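Local coordinates for protein pectate lyase (Bacillus subtilis, PDB 5AMV) that cleaves polygalacturonate by calcium-dependent elimination, leaving oligosaccharides with an unsaturated galacturonosyl group at their non-reducing ends, at residues N76-P81 / A119-D124; K115-R120 / A162-P167; Q168-D173 / N178-Y183. All blocks are in the same frame, centred on the assembly; numbering follows the deposited sequence.

Interaction 1: N76-P81 / A119-D124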
loop_
_atom_site.group_PDB
_atom_site.type_symbol
_atom_site.label_atom_id
_atom_site.label_comp_id
_atom_site.label_asym_id
_atom_site.label_seq_id
_atom_site.Cartn_x
_atom_site.Cartn_y
_atom_site.Cartn_z
ATOM N N ASN A 76 3.483 23.512 -11.074
ATOM C CA ASN A 76 3.853 24.929 -10.882
ATOM C C ASN A 76 3.152 25.531 -9.683
ATOM O O ASN A 76 3.665 26.519 -9.113
ATOM C CB ASN A 76 3.445 25.776 -12.119
ATOM C CG ASN A 76 4.363 25.534 -13.286
ATOM O OD1 ASN A 76 5.387 24.864 -13.161
ATOM N ND2 ASN A 76 4.034 26.132 -14.422
ATOM N N ASP A 77 1.988 24.977 -9.300
ATOM C CA ASP A 77 1.217 25.535 -8.174
ATOM C C ASP A 77 1.916 25.212 -6.851
ATOM O O ASP A 77 1.865 25.999 -5.912
ATOM C CB ASP A 77 -0.239 25.045 -8.154
ATOM C CG ASP A 77 -0.978 25.479 -9.405
ATOM O OD1 ASP A 77 -1.221 26.710 -9.495
ATOM O OD2 ASP A 77 -1.258 24.630 -10.275
ATOM N N TYR A 78 2.593 24.087 -6.793
ATOM C CA TYR A 78 3.285 23.647 -5.596
ATOM C C TYR A 78 4.755 24.032 -5.583
ATOM O O TYR A 78 5.359 24.058 -4.505
ATOM C CB TYR A 78 3.262 22.113 -5.565
ATOM C CG TYR A 78 1.910 21.501 -5.462
ATOM C CD1 TYR A 78 1.042 21.840 -4.431
ATOM C CD2 TYR A 78 1.525 20.497 -6.342
ATOM C CE1 TYR A 78 -0.220 21.217 -4.301
ATOM C CE2 TYR A 78 0.268 19.863 -6.214
ATOM C CZ TYR A 78 -0.583 20.216 -5.203
ATOM O OH TYR A 78 -1.789 19.606 -5.009
ATOM N N LYS A 79 5.332 24.298 -6.756
ATOM C CA LYS A 79 6.798 24.449 -6.868
ATOM C C LYS A 79 7.277 25.647 -6.071
ATOM O O LYS A 79 6.724 26.752 -6.162
ATOM C CB LYS A 79 7.257 24.593 -8.320
ATOM C CG LYS A 79 8.773 24.423 -8.439
ATOM C CD LYS A 79 9.295 24.726 -9.843
ATOM C CE LYS A 79 9.266 26.242 -10.216
ATOM N NZ LYS A 79 10.253 27.171 -9.480
ATOM N N ASP A 80 8.303 25.415 -5.255
ATOM C CA ASP A 80 8.906 26.559 -4.528
ATOM C C ASP A 80 9.510 27.481 -5.569
ATOM O O ASP A 80 10.146 27.027 -6.496
ATOM C CB ASP A 80 10.000 26.055 -3.577
ATOM C CG ASP A 80 10.578 27.164 -2.718
ATOM O OD1 ASP A 80 9.950 27.448 -1.675
ATOM O OD2 ASP A 80 11.634 27.704 -3.108
ATOM N N PRO A 81 9.431 28.812 -5.342
ATOM C CA PRO A 81 10.040 29.730 -6.323
ATOM C C PRO A 81 11.510 29.467 -6.651
ATOM O O PRO A 81 11.980 29.810 -7.765
ATOM C CB PRO A 81 9.907 31.109 -5.635
ATOM C CG PRO A 81 8.664 30.955 -4.832
ATOM C CD PRO A 81 8.626 29.518 -4.325
ATOM N N ALA A 119 0.547 18.964 1.884
ATOM C CA ALA A 119 -0.513 19.648 2.606
ATOM C C ALA A 119 -1.856 19.503 1.925
ATOM O O ALA A 119 -2.882 19.573 2.611
ATOM C CB ALA A 119 -0.162 21.115 2.823
ATOM N N ARG A 120 -1.858 19.261 0.608
ATOM C CA ARG A 120 -3.113 19.019 -0.115
ATOM C C ARG A 120 -3.476 17.539 -0.184
ATOM O O ARG A 120 -4.625 17.158 -0.028
ATOM C CB ARG A 120 -3.049 19.584 -1.538
ATOM C CG ARG A 120 -2.631 21.055 -1.595
ATOM C CD ARG A 120 -3.443 21.856 -0.573
ATOM N NE ARG A 120 -4.837 22.013 -0.971
ATOM C CZ ARG A 120 -5.714 22.748 -0.292
ATOM N NH1 ARG A 120 -5.330 23.366 0.810
ATOM N NH2 ARG A 120 -6.963 22.878 -0.720
ATOM N N VAL A 121 -2.483 16.694 -0.445
ATOM C CA VAL A 121 -2.847 15.320 -0.801
ATOM C C VAL A 121 -2.926 14.320 0.338
ATOM O O VAL A 121 -3.607 13.293 0.189
ATOM C CB VAL A 121 -1.886 14.725 -1.856
ATOM C CG1 VAL A 121 -1.872 15.573 -3.145
ATOM C CG2 VAL A 121 -0.464 14.534 -1.300
ATOM N N MET A 122 -2.236 14.600 1.449
ATOM C CA MET A 122 -2.217 13.679 2.568
ATOM C C MET A 122 -3.255 14.101 3.612
ATOM O O MET A 122 -3.280 15.240 4.010
ATOM C CB MET A 122 -0.819 13.599 3.178
ATOM C CG MET A 122 -0.608 12.298 3.953
ATOM S SD MET A 122 1.091 12.144 4.507
ATOM C CE MET A 122 2.006 12.159 3.001
ATOM N N VAL A 123 -4.107 13.158 4.030
ATOM C CA VAL A 123 -5.054 13.429 5.137
ATOM C C VAL A 123 -4.981 12.299 6.148
ATOM O O VAL A 123 -4.836 11.110 5.747
ATOM C CB VAL A 123 -6.525 13.624 4.664
ATOM C CG1 VAL A 123 -6.638 14.959 3.940
ATOM C CG2 VAL A 123 -7.004 12.390 3.780
ATOM N N ASP A 124 -5.106 12.647 7.429
ATOM C CA ASP A 124 -5.128 11.650 8.504
ATOM C C ASP A 124 -6.530 11.180 8.772
ATOM O O ASP A 124 -7.485 11.976 8.857
ATOM C CB ASP A 124 -4.514 12.174 9.800
ATOM C CG ASP A 124 -3.003 12.495 9.670
ATOM O OD1 ASP A 124 -2.279 12.016 8.752
ATOM O OD2 ASP A 124 -2.511 13.269 10.509
#
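The edge of the Tyr-78 ring meets the aliphatic root of Arg-120: CE1 of Tyr-78 lies 3.6 Å from CG of Arg-120, close to the ring plane. CA and CB of Gln-117, one helical turn before Val-121, stand over one face of the Tyr-78 ring, with CB almost above its centre. The phenol is thus packed by aliphatic carbons on that face and at its far edge, where OH of Tyr-78 comes within 3.7 Å of CB of Arg-120.

In the conformer described, one of two modelled, bends at chi2 (-48°) and chi3 (-72°) curl the Arg-120 chain at about a right angle to the tyrosine, leaving CG against the ring while the charged end departs toward Val-66 O and a salt bridge with Asp-68. The tyrosine hydroxyl is satisfied by OD1 of Asn-65, and beside it sits CG1 of Val-121, a loose neighbour at 4.4 Å from OH of Tyr-78.

Only 92 Å² is buried between the two segments, mostly ring edge and hydroxyl against aliphatic carbons, but Asp-80 adds polar ties to helix 105-121 from the residues just after helix 75-78: its N reaches Ser-113 OG and its OD1 forms a salt bridge with Arg-112. Tyr-78 is the last residue of helix 75-78, and Val-121 the last of helix 105-121, after which the chain passes directly into strand 122-124, an outermost strand of a parallel four-stranded sheet (122-124, 144-147, 186-189, 226-229). A tyrosine of a short helix therefore packs against the C-terminal turn of helix 105-121, where the chain enters a parallel sheet of the beta-helix fold of this family.

Interaction 2: K115-R120 / A162-P167. With ACT (acetate ion), chain D.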
loop_
_atom_site.group_PDB
_atom_site.type_symbol
_atom_site.label_atom_id
_atom_site.label_comp_id
_atom_site.label_asym_id
_atom_site.label_seq_id
_atom_site.Cartn_x
_atom_site.Cartn_y
_atom_site.Cartn_z
ATOM N N LYS A 115 6.443 19.716 0.547
ATOM C CA LYS A 115 5.542 19.965 1.664
ATOM C C LYS A 115 4.283 20.712 1.207
ATOM O O LYS A 115 3.205 20.477 1.714
ATOM C CB LYS A 115 6.290 20.677 2.793
ATOM C CG LYS A 115 7.250 19.718 3.542
ATOM C CD LYS A 115 8.221 20.498 4.423
ATOM C CE LYS A 115 9.109 19.584 5.261
ATOM N NZ LYS A 115 10.493 19.440 4.721
ATOM N N ASN A 116 4.404 21.560 0.201
ATOM C CA ASN A 116 3.210 22.243 -0.344
ATOM C C ASN A 116 2.210 21.207 -0.912
ATOM O O ASN A 116 1.014 21.298 -0.705
ATOM C CB ASN A 116 3.664 23.171 -1.465
ATOM C CG ASN A 116 4.474 24.359 -0.954
ATOM O OD1 ASN A 116 4.377 24.735 0.219
ATOM N ND2 ASN A 116 5.222 24.988 -1.844
ATOM N N GLN A 117 2.733 20.229 -1.647
ATOM C CA GLN A 117 1.838 19.192 -2.186
ATOM C C GLN A 117 1.277 18.290 -1.096
ATOM O O GLN A 117 0.091 17.949 -1.124
ATOM C CB GLN A 117 2.510 18.354 -3.272
ATOM C CG GLN A 117 1.555 17.272 -3.829
ATOM C CD GLN A 117 2.102 16.540 -5.062
ATOM O OE1 GLN A 117 3.318 16.412 -5.250
ATOM N NE2 GLN A 117 1.188 16.089 -5.916
ATOM N N LYS A 118 2.148 17.863 -0.177
ATOM C CA LYS A 118 1.703 17.017 0.970
ATOM C C LYS A 118 0.514 17.640 1.723
ATOM O O LYS A 118 -0.409 16.933 2.151
ATOM C CB LYS A 118 2.900 16.772 1.897
ATOM C CG LYS A 118 2.590 15.935 3.158
ATOM C CD LYS A 118 3.838 15.827 4.059
ATOM C CE LYS A 118 3.523 15.034 5.318
ATOM N NZ LYS A 118 3.011 15.932 6.413
ATOM N N ALA A 119 0.547 18.964 1.884
ATOM C CA ALA A 119 -0.513 19.648 2.606
ATOM C C ALA A 119 -1.856 19.503 1.925
ATOM O O ALA A 119 -2.882 19.573 2.611
ATOM C CB ALA A 119 -0.162 21.115 2.823
ATOM N N ARG A 120 -1.858 19.261 0.608
ATOM C CA ARG A 120 -3.113 19.019 -0.115
ATOM C C ARG A 120 -3.476 17.539 -0.184
ATOM O O ARG A 120 -4.625 17.158 -0.028
ATOM C CB ARG A 120 -3.049 19.584 -1.538
ATOM C CG ARG A 120 -2.631 21.055 -1.595
ATOM C CD ARG A 120 -3.443 21.856 -0.573
ATOM N NE ARG A 120 -4.837 22.013 -0.971
ATOM C CZ ARG A 120 -5.714 22.748 -0.292
ATOM N NH1 ARG A 120 -5.330 23.366 0.810
ATOM N NH2 ARG A 120 -6.963 22.878 -0.720
ATOM N N ALA A 162 -1.186 8.149 -6.578
ATOM C CA ALA A 162 -0.670 8.991 -5.511
ATOM C C ALA A 162 0.738 9.490 -5.961
ATOM O O ALA A 162 1.764 8.796 -5.806
ATOM C CB ALA A 162 -0.655 8.188 -4.154
ATOM N N TYR A 163 0.743 10.643 -6.637
ATOM C CA TYR A 163 1.851 11.075 -7.482
ATOM C C TYR A 163 2.590 12.216 -6.803
ATOM O O TYR A 163 1.965 13.201 -6.372
ATOM C CB TYR A 163 1.270 11.606 -8.800
ATOM C CG TYR A 163 2.245 11.969 -9.903
ATOM C CD1 TYR A 163 2.886 13.220 -9.927
ATOM C CD2 TYR A 163 2.578 11.032 -10.907
ATOM C CE1 TYR A 163 3.719 13.565 -10.963
ATOM C CE2 TYR A 163 3.440 11.376 -11.967
ATOM C CZ TYR A 163 4.039 12.636 -11.959
ATOM O OH TYR A 163 4.918 12.982 -12.981
ATOM N N ASP A 164 3.910 12.093 -6.742
ATOM C CA ASP A 164 4.733 13.137 -6.097
ATOM C C ASP A 164 5.472 13.880 -7.198
ATOM O O ASP A 164 6.280 13.284 -7.943
ATOM C CB ASP A 164 5.724 12.410 -5.146
ATOM C CG ASP A 164 6.585 13.324 -4.319
ATOM O OD1 ASP A 164 6.769 14.513 -4.626
ATOM O OD2 ASP A 164 7.109 12.793 -3.296
ATOM N N TYR A 165 5.244 15.198 -7.293
ATOM C CA TYR A 165 5.940 15.996 -8.295
ATOM C C TYR A 165 7.429 16.225 -7.968
ATOM O O TYR A 165 8.167 16.688 -8.821
ATOM C CB TYR A 165 5.291 17.363 -8.472
ATOM C CG TYR A 165 3.985 17.313 -9.223
ATOM C CD1 TYR A 165 3.968 16.983 -10.593
ATOM C CD2 TYR A 165 2.782 17.576 -8.561
ATOM C CE1 TYR A 165 2.756 16.928 -11.287
ATOM C CE2 TYR A 165 1.576 17.514 -9.242
ATOM C CZ TYR A 165 1.595 17.174 -10.589
ATOM O OH TYR A 165 0.382 17.107 -11.238
ATOM N N PHE A 166 7.869 15.906 -6.752
ATOM C CA PHE A 166 9.233 16.343 -6.308
ATOM C C PHE A 166 9.977 15.200 -5.608
ATOM O O PHE A 166 10.394 15.342 -4.467
ATOM C CB PHE A 166 9.132 17.566 -5.367
ATOM C CG PHE A 166 8.259 18.656 -5.937
ATOM C CD1 PHE A 166 8.746 19.480 -7.001
ATOM C CD2 PHE A 166 6.981 18.835 -5.454
ATOM C CE1 PHE A 166 7.890 20.464 -7.567
ATOM C CE2 PHE A 166 6.131 19.838 -6.009
ATOM C CZ PHE A 166 6.591 20.626 -7.089
ATOM N N PRO A 167 10.191 14.080 -6.323
ATOM C CA PRO A 167 10.938 12.983 -5.712
ATOM C C PRO A 167 12.318 13.428 -5.226
ATOM O O PRO A 167 12.983 14.236 -5.882
ATOM C CB PRO A 167 11.118 11.983 -6.878
ATOM C CG PRO A 167 10.222 12.378 -7.957
ATOM C CD PRO A 167 9.774 13.799 -7.704
HETATM C C ACT D . 5.565 16.076 -14.093
HETATM O O ACT D . 4.438 15.959 -14.646
HETATM O OXT ACT D . 5.771 15.444 -13.016
HETATM C CH3 ACT D . 6.602 16.977 -14.696
HETATM O O HOH W 1 5.227 16.370 -3.417
#
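Tyr-163 brings its carbonyl oxygen to the side-chain amide of Gln-117, with O of Tyr-163 and NE2 of Gln-117 3.0 Å apart. Its ring turns elsewhere, stacking with His-221 and donating from OH of Tyr-163 to OXT of an acetate at 2.6 Å, a group probably carried over from crystallisation and lying at the ring edge.

Asp-164, close to the calcium ligand Asp-223, follows with a carboxylate gripped on both oxygens. Its OD1 accepts from N of Phe-166 at 2.8 Å, which closes an Asx turn; the donor stands above the carboxylate plane. A water bridges the segments, giving one hydrogen to OD1 of Asp-164 at 2.7 Å and the other to OE1 of Gln-117. OD2 is held by Gln-182 N and by Gln-114 NE2.

Tyr-165 supplies the direct bond: its N donates to OE1 of Gln-117 at 3.1 Å, nearly straight (174°), lying in the amide plane of Gln-117 and using a lone pair of OE1. With CG anti to the backbone N (chi1 -180°) and the chain extended beyond it, Gln-117 reaches straight from the helix to this amide. Its amide plane is only 17° from the Tyr-165 ring, whose CD2 is 3.4 Å from NE2 of Gln-117. NE2 of Gln-117 is hydrogen-bonded to Asn-65 OD1, which helps fix the amide's rotation. The ring's hydroxyl goes to Arg-206.

Phe-166 comes last, one ring face against CB of Tyr-165.

Within the two segments Gln-117 makes the tie, while Gln-114 and Arg-110 of the same helix add bonds to Asp-164 and Phe-166. Helix 75-78 packs alongside, Leu-75 on Tyr-165 and Tyr-78 on Phe-166, and the loop so held against helix 105-121 links strand 158-160 to strand 168-170.

Interaction 3: Q168-D173 / N178-Y183. With ADA (alpha-D-galactopyranuronic acid), chain B.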
loop_
_atom_site.group_PDB
_atom_site.type_symbol
_atom_site.label_atom_id
_atom_site.label_comp_id
_atom_site.label_asym_id
_atom_site.label_seq_id
_atom_site.Cartn_x
_atom_site.Cartn_y
_atom_site.Cartn_z
ATOM N N GLN A 168 12.721 12.871 -4.081
ATOM C CA GLN A 168 14.009 13.160 -3.480
ATOM C C GLN A 168 15.090 12.221 -4.024
ATOM O O GLN A 168 14.865 11.021 -4.099
ATOM C CB GLN A 168 13.917 12.994 -1.984
ATOM C CG GLN A 168 15.175 13.390 -1.230
ATOM C CD GLN A 168 15.060 13.006 0.247
ATOM O OE1 GLN A 168 14.729 11.870 0.568
ATOM N NE2 GLN A 168 15.285 13.958 1.133
ATOM N N TRP A 169 16.254 12.756 -4.386
ATOM C CA TRP A 169 17.392 11.902 -4.717
ATOM C C TRP A 169 18.037 11.370 -3.432
ATOM O O TRP A 169 18.391 12.158 -2.523
ATOM C CB TRP A 169 18.410 12.706 -5.553
ATOM C CG TRP A 169 19.697 11.950 -5.824
ATOM C CD1 TRP A 169 20.949 12.376 -5.490
ATOM C CD2 TRP A 169 19.852 10.688 -6.494
ATOM N NE1 TRP A 169 21.894 11.451 -5.913
ATOM C CE2 TRP A 169 21.254 10.404 -6.524
ATOM C CE3 TRP A 169 18.966 9.777 -7.095
ATOM C CZ2 TRP A 169 21.783 9.266 -7.143
ATOM C CZ3 TRP A 169 19.494 8.622 -7.717
ATOM C CH2 TRP A 169 20.895 8.370 -7.719
ATOM N N ASP A 170 18.165 10.053 -3.348
ATOM C CA ASP A 170 18.876 9.409 -2.225
ATOM C C ASP A 170 19.996 8.554 -2.794
ATOM O O ASP A 170 19.758 7.431 -3.225
ATOM C CB ASP A 170 17.938 8.536 -1.408
ATOM C CG ASP A 170 18.580 8.067 -0.086
ATOM O OD1 ASP A 170 19.828 8.229 0.095
ATOM O OD2 ASP A 170 17.833 7.551 0.781
ATOM N N PRO A 171 21.228 9.088 -2.816
ATOM C CA PRO A 171 22.332 8.374 -3.507
ATOM C C PRO A 171 22.806 7.104 -2.772
ATOM O O PRO A 171 23.486 6.268 -3.376
ATOM C CB PRO A 171 23.453 9.422 -3.547
ATOM C CG PRO A 171 23.180 10.286 -2.354
ATOM C CD PRO A 171 21.667 10.370 -2.213
ATOM N N THR A 172 22.413 6.949 -1.511
ATOM C CA THR A 172 22.823 5.764 -0.739
ATOM C C THR A 172 21.747 4.673 -0.691
ATOM O O THR A 172 21.996 3.557 -0.218
ATOM C CB THR A 172 23.279 6.117 0.667
ATOM O OG1 THR A 172 22.225 6.751 1.390
ATOM C CG2 THR A 172 24.486 7.031 0.609
ATOM N N ASP A 173 20.560 4.993 -1.209
ATOM C CA ASP A 173 19.501 4.001 -1.363
ATOM C C ASP A 173 19.861 2.977 -2.442
ATOM O O ASP A 173 20.025 3.323 -3.607
ATOM C CB ASP A 173 18.208 4.726 -1.742
ATOM C CG ASP A 173 17.008 3.810 -1.758
ATOM O OD1 ASP A 173 16.915 2.931 -2.654
ATOM O OD2 ASP A 173 16.140 4.009 -0.890
ATOM N N ASN A 178 18.670 5.891 -5.411
ATOM C CA ASN A 178 17.326 5.877 -5.972
ATOM C C ASN A 178 16.632 7.227 -5.761
ATOM O O ASN A 178 17.006 7.983 -4.879
ATOM C CB ASN A 178 16.488 4.722 -5.398
ATOM C CG ASN A 178 16.629 3.413 -6.223
ATOM O OD1 ASN A 178 16.471 3.407 -7.448
ATOM N ND2 ASN A 178 17.010 2.343 -5.555
ATOM N N TRP A 179 15.651 7.505 -6.622
ATOM C CA TRP A 179 14.685 8.589 -6.414
ATOM C C TRP A 179 13.512 8.036 -5.604
ATOM O O TRP A 179 12.981 6.965 -5.918
ATOM C CB TRP A 179 14.192 9.113 -7.761
ATOM C CG TRP A 179 15.277 9.777 -8.556
ATOM C CD1 TRP A 179 16.115 9.189 -9.466
ATOM C CD2 TRP A 179 15.673 11.149 -8.477
ATOM N NE1 TRP A 179 16.972 10.117 -9.997
ATOM C CE2 TRP A 179 16.741 11.329 -9.401
ATOM C CE3 TRP A 179 15.211 12.252 -7.744
ATOM C CZ2 TRP A 179 17.365 12.573 -9.605
ATOM C CZ3 TRP A 179 15.825 13.480 -7.938
ATOM C CH2 TRP A 179 16.887 13.641 -8.876
ATOM N N ASN A 180 13.111 8.761 -4.568
ATOM C CA ASN A 180 12.064 8.276 -3.693
ATOM C C ASN A 180 10.991 9.309 -3.546
ATOM O O ASN A 180 11.257 10.497 -3.285
ATOM C CB ASN A 180 12.595 7.870 -2.331
ATOM C CG ASN A 180 13.423 6.597 -2.401
ATOM O OD1 ASN A 180 12.918 5.543 -2.785
ATOM N ND2 ASN A 180 14.685 6.694 -2.043
ATOM N N SER A 181 9.768 8.850 -3.779
ATOM C CA SER A 181 8.580 9.712 -3.609
ATOM C C SER A 181 7.884 9.422 -2.282
ATOM O O SER A 181 8.139 8.375 -1.656
ATOM C CB SER A 181 7.646 9.538 -4.786
ATOM O OG SER A 181 8.090 10.357 -5.888
ATOM N N GLN A 182 7.014 10.351 -1.846
ATOM C CA GLN A 182 6.462 10.332 -0.490
ATOM C C GLN A 182 5.074 9.719 -0.340
ATOM O O GLN A 182 4.685 9.459 0.816
ATOM C CB GLN A 182 6.410 11.748 0.103
ATOM C CG GLN A 182 7.766 12.280 0.540
ATOM C CD GLN A 182 8.422 11.410 1.622
ATOM O OE1 GLN A 182 7.868 11.235 2.721
ATOM N NE2 GLN A 182 9.608 10.873 1.315
ATOM N N TYR A 183 4.305 9.556 -1.426
ATOM C CA TYR A 183 2.869 9.261 -1.222
ATOM C C TYR A 183 2.532 7.852 -1.562
ATOM O O TYR A 183 2.875 7.373 -2.639
ATOM C CB TYR A 183 1.941 10.224 -2.031
ATOM C CG TYR A 183 2.376 11.639 -1.824
ATOM C CD1 TYR A 183 2.424 12.175 -0.535
ATOM C CD2 TYR A 183 2.822 12.418 -2.902
ATOM C CE1 TYR A 183 2.913 13.448 -0.316
ATOM C CE2 TYR A 183 3.298 13.700 -2.697
ATOM C CZ TYR A 183 3.340 14.215 -1.428
ATOM O OH TYR A 183 3.890 15.465 -1.228
HETATM C C1 ADA B . 14.415 -1.871 -4.206
HETATM C C2 ADA B . 15.119 -0.601 -3.697
HETATM C C3 ADA B . 16.345 -0.974 -2.858
HETATM C C4 ADA B . 15.962 -1.874 -1.696
HETATM C C5 ADA B . 15.272 -3.119 -2.242
HETATM C C6 ADA B . 14.678 -3.861 -1.066
HETATM O O2 ADA B . 15.597 0.113 -4.846
HETATM O O3 ADA B . 16.943 0.212 -2.315
HETATM O O4 ADA B . 15.024 -1.156 -0.868
HETATM O O5 ADA B . 14.163 -2.763 -3.118
HETATM O O6B ADA B . 13.432 -4.061 -1.085
HETATM O O6A ADA B . 15.417 -4.232 -0.097
HETATM O O HOH W 2 14.160 3.092 -3.339
#
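Strands 168-170 and 178-180 run antiparallel, their axes 4.7 Å apart at closest and 145° between directions. Gln-168 with Asn-180 and Asp-170 with Asn-178 are hydrogen-bonded pairs, each with reciprocal N-H to O bonds; between them Trp-169 and Trp-179 form the non-hydrogen-bonded pair. A type I turn from Asp-170 to Asp-173 follows, and O of Asp-170 accepts from N of Asp-173 and N of Asn-178 on opposite faces of its plane.

On the tryptophan face the indoles meet obliquely, the six-membered ring of Trp-169 at 47° to the five-membered ring of Trp-179. CE3 of Trp-169 stands over one face of Trp-179, 3.5 Å from its NE1, and CB of Trp-169 makes a CH-pi contact 3.8 Å from the centroid of the six-membered ring of Trp-179. The Trp-179 nitrogen itself bonds to Tyr-214 O.

This two-stranded beta hairpin projects from the beta-helix of the family, and its turn end lines the galacturonan pocket, where Asp-173 and Asn-178 belong to the site seen with bound sugar; a bound galacturonate is also hydrogen-bonded by Arg-279 and Arg-282.

On the other face Asn-178 ND2 donates to OD1 of Asp-173 at 3.0 Å, from the anti side and tilted out of the carboxylate plane, with carboxylate and amide planes 77° apart. The same OD1 of Asp-173 accepts from O3 of a galacturonate at 2.7 Å and from a water at 2.8 Å. ND2 of Asn-178 lies 2.7 Å from the sugar's O2, and its OD1 bonds to Arg-217. Asn-180, in the conformer described, accepts from that water through OD1 and, approaching Asp-173 from the opposite direction, contributes a weak bond, ND2 of Asn-180 to OD2 of Asp-173 at 3.3 Å.

How the interactions relate
From the N terminus, interaction 1 closes first, over 37 mostly helical residues that bring the end of helix 105-121 back to helix 75-78. Interaction 2 opens on that same helix, sharing Ala-119 and Arg-120 with interaction 1, and its 41-residue loop runs largely through strands; the two loops overlap at the helix without nesting. Segment 168-173 continues directly from 162-167, so interaction 3, a hairpin with four residues between its segments, follows in series. The hairpin returns to the others: Trp-179 packs on the Pro-167 carbonyl, and Tyr-183 on Val-121 and Met-122. Together they join helices 75-78 and 105-121, the start of strand 122-124 and the pocket hairpin.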